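Local structure of hypothetical protein EF_2215 (Enterococcus faecalis, 2NN5) at residues A[34-40]-A[126-132]. The protein is of unknown function but belongs to the AHA1 family, related to activators of the Hsp90 ATPase, and can bind magnesium. Numbering follows the deposited sequence.
Sequences QTIYFGT and FSESLPE
Ile-36, Phe-38 and Thr-40 pair with Leu-130, Glu-128 and Phe-126 as antiparallel hydrogen-bonded pairs, joining strands 35-44 and 121-130 within the antiparallel sheet that packs on helix 138-157, an arrangement consistent with the helix-grip fold of Aha1-like proteins. The N-to-C directions of segments 35-40 and 126-130 differ by 169°, and each of the three pairs contributes two N-H...O=C bonds, so all six of their backbone N-H groups are used. The shortest include Leu-130 N to Ile-36 O at 2.8 Å; Glu-128 N to Phe-38 O is the most bent, with 140° at the hydrogen. Tyr-37, Gly-39, Ser-127 and Ser-129 turn their backbone bonds outward, to strands 28-32 and 108-116. Leu-130 O is doubly gripped: Ile-36 N lies above its carbonyl plane, 3.0 Å away, and Arg-138 NH1 also donates to it.

On the helix side, Phe-38 and Phe-126 cross at about a right angle, with Phe-38 CD2 4.0 Å from Phe-126 CE2 and in the plane of the Phe-126 ring. CG of Phe-126 stands anti to its backbone nitrogen (chi1 175°), which lays the ring's CD2-CE2 edge alongside Phe-38. Thr-40 OG1 hydrogen-bonds outside the two segments, to Asp-27 OD1 and Arg-42 NH2. Glu-128 OE2 lies near Asp-141 OD2, a proximity that could raise the pKa of either carboxyl group.

On the other face, one water joins Tyr-37 OH (2.7 Å) to Ser-129 OG (2.8 Å). Past the Ile-36/Leu-130 pair, where strand 121-130 runs out and strand 35-44 starts, a second water accepts from Glu-132 N at 2.8 Å and hydrogen-bonds Thr-35 OG1 at 2.9 Å.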
loop_
_atom_site.group_PDB
_atom_site.type_symbol
_atom_site.label_atom_id
_atom_site.label_comp_id
_atom_site.label_asym_id
_atom_site.label_seq_id
_atom_site.Cartn_x
_atom_site.Cartn_y
_atom_site.Cartn_z
ATOM N N GLN A 34 19.099 10.782 2.564
ATOM C CA GLN A 34 18.017 11.452 1.834
ATOM C C GLN A 34 16.823 10.581 1.408
ATOM O O GLN A 34 15.812 11.123 0.966
ATOM C CB GLN A 34 18.549 12.229 0.629
ATOM C CG GLN A 34 19.665 13.228 1.002
ATOM C CD GLN A 34 19.978 14.179 -0.135
ATOM O OE1 GLN A 34 20.153 13.757 -1.286
ATOM N NE2 GLN A 34 20.060 15.471 0.181
ATOM N N THR A 35 16.943 9.254 1.590
ATOM C CA THR A 35 15.864 8.323 1.251
ATOM C C THR A 35 14.967 8.095 2.478
ATOM O O THR A 35 15.445 7.865 3.593
ATOM C CB THR A 35 16.415 6.964 0.800
ATOM O OG1 THR A 35 17.180 7.180 -0.376
ATOM C CG2 THR A 35 15.247 5.988 0.423
ATOM N N ILE A 36 13.663 8.179 2.254
ATOM C CA ILE A 36 12.685 7.941 3.332
ATOM C C ILE A 36 12.200 6.508 3.215
ATOM O O ILE A 36 11.913 6.026 2.100
ATOM C CB ILE A 36 11.537 8.936 3.229
ATOM C CG1 ILE A 36 12.055 10.313 3.679
ATOM C CG2 ILE A 36 10.364 8.528 4.139
ATOM C CD1 ILE A 36 11.129 11.438 3.487
ATOM N N TYR A 37 12.160 5.794 4.338
ATOM C CA TYR A 37 11.569 4.458 4.417
ATOM C C TYR A 37 10.302 4.528 5.257
ATOM O O TYR A 37 10.296 5.132 6.344
ATOM C CB TYR A 37 12.552 3.463 5.038
ATOM C CG TYR A 37 13.823 3.302 4.200
ATOM C CD1 TYR A 37 14.931 4.156 4.381
ATOM C CD2 TYR A 37 13.889 2.331 3.181
ATOM C CE1 TYR A 37 16.075 4.027 3.587
ATOM C CE2 TYR A 37 15.018 2.185 2.391
ATOM C CZ TYR A 37 16.108 3.043 2.592
ATOM O OH TYR A 37 17.218 2.845 1.806
ATOM N N PHE A 38 9.246 3.904 4.770
ATOM C CA PHE A 38 7.964 3.929 5.454
ATOM C C PHE A 38 7.506 2.489 5.632
ATOM O O PHE A 38 7.663 1.662 4.712
ATOM C CB PHE A 38 6.963 4.682 4.558
ATOM C CG PHE A 38 5.490 4.517 4.994
ATOM C CD1 PHE A 38 5.055 4.974 6.249
ATOM C CD2 PHE A 38 4.558 3.963 4.128
ATOM C CE1 PHE A 38 3.720 4.860 6.633
ATOM C CE2 PHE A 38 3.175 3.811 4.512
ATOM C CZ PHE A 38 2.781 4.265 5.758
ATOM N N GLY A 39 6.929 2.196 6.786
ATOM C CA GLY A 39 6.351 0.869 7.055
ATOM C C GLY A 39 5.017 1.062 7.731
ATOM O O GLY A 39 4.802 2.025 8.498
ATOM N N THR A 40 4.096 0.163 7.405
ATOM C CA THR A 40 2.847 0.113 8.183
ATOM C C THR A 40 2.298 -1.312 8.136
ATOM O O THR A 40 2.879 -2.173 7.499
ATOM C CB THR A 40 1.849 1.122 7.644
ATOM O OG1 THR A 40 0.728 1.220 8.520
ATOM C CG2 THR A 40 1.370 0.766 6.247
ATOM N N PHE A 126 3.386 -3.663 5.068
ATOM C CA PHE A 126 3.709 -2.876 3.866
ATOM C C PHE A 126 4.953 -2.053 4.165
ATOM O O PHE A 126 5.032 -1.411 5.229
ATOM C CB PHE A 126 2.536 -1.945 3.503
ATOM C CG PHE A 126 2.821 -1.004 2.347
ATOM C CD1 PHE A 126 2.596 -1.419 1.031
ATOM C CD2 PHE A 126 3.283 0.300 2.591
ATOM C CE1 PHE A 126 2.811 -0.541 -0.015
ATOM C CE2 PHE A 126 3.515 1.167 1.536
ATOM C CZ PHE A 126 3.287 0.736 0.217
ATOM N N SER A 127 5.923 -2.053 3.252
ATOM C CA SER A 127 7.054 -1.146 3.441
ATOM C C SER A 127 7.467 -0.526 2.111
ATOM O O SER A 127 7.084 -1.046 1.025
ATOM C CB SER A 127 8.201 -1.871 4.100
ATOM O OG SER A 127 8.593 -3.016 3.370
ATOM N N GLU A 128 8.087 0.661 2.184
ATOM C CA GLU A 128 8.324 1.412 0.954
ATOM C C GLU A 128 9.606 2.219 1.073
ATOM O O GLU A 128 9.914 2.755 2.153
ATOM C CB GLU A 128 7.139 2.359 0.711
ATOM C CG GLU A 128 7.244 3.216 -0.564
ATOM C CD GLU A 128 6.082 4.170 -0.785
ATOM O OE1 GLU A 128 5.282 4.423 0.148
ATOM O OE2 GLU A 128 6.028 4.724 -1.917
ATOM N N SER A 129 10.334 2.315 -0.047
ATOM C CA SER A 129 11.549 3.166 -0.159
ATOM C C SER A 129 11.179 4.327 -1.058
ATOM O O SER A 129 10.716 4.094 -2.195
ATOM C CB SER A 129 12.721 2.388 -0.770
ATOM O OG SER A 129 13.863 3.230 -0.965
ATOM N N LEU A 130 11.408 5.547 -0.579
ATOM C CA LEU A 130 11.112 6.777 -1.329
ATOM C C LEU A 130 12.345 7.666 -1.415
ATOM O O LEU A 130 12.626 8.468 -0.522
ATOM C CB LEU A 130 9.937 7.568 -0.682
ATOM C CG LEU A 130 8.659 6.762 -0.399
ATOM C CD1 LEU A 130 8.668 6.086 1.000
ATOM C CD2 LEU A 130 7.467 7.695 -0.521
ATOM N N PRO A 131 13.112 7.470 -2.478
ATOM C CA PRO A 131 14.307 8.306 -2.652
ATOM C C PRO A 131 13.929 9.754 -2.879
ATOM O O PRO A 131 12.755 10.076 -3.168
ATOM C CB PRO A 131 14.973 7.701 -3.891
ATOM C CG PRO A 131 14.451 6.293 -3.971
ATOM C CD PRO A 131 13.008 6.439 -3.545
ATOM N N GLU A 132 14.947 10.603 -2.732
ATOM C CA GLU A 132 14.738 12.051 -2.810
ATOM C C GLU A 132 14.248 12.526 -4.188
ATOM O O GLU A 132 13.579 13.579 -4.273
ATOM C CB GLU A 132 16.009 12.814 -2.360
ATOM C CG GLU A 132 15.842 14.322 -2.104
ATOM C CD GLU A 132 16.011 15.160 -3.371
ATOM O OE1 GLU A 132 16.616 14.635 -4.337
ATOM O OE2 GLU A 132 15.533 16.329 -3.407
HETATM O O HOH W 1 17.481 9.565 -2.046
HETATM O O HOH W 2 16.444 2.199 -0.724
#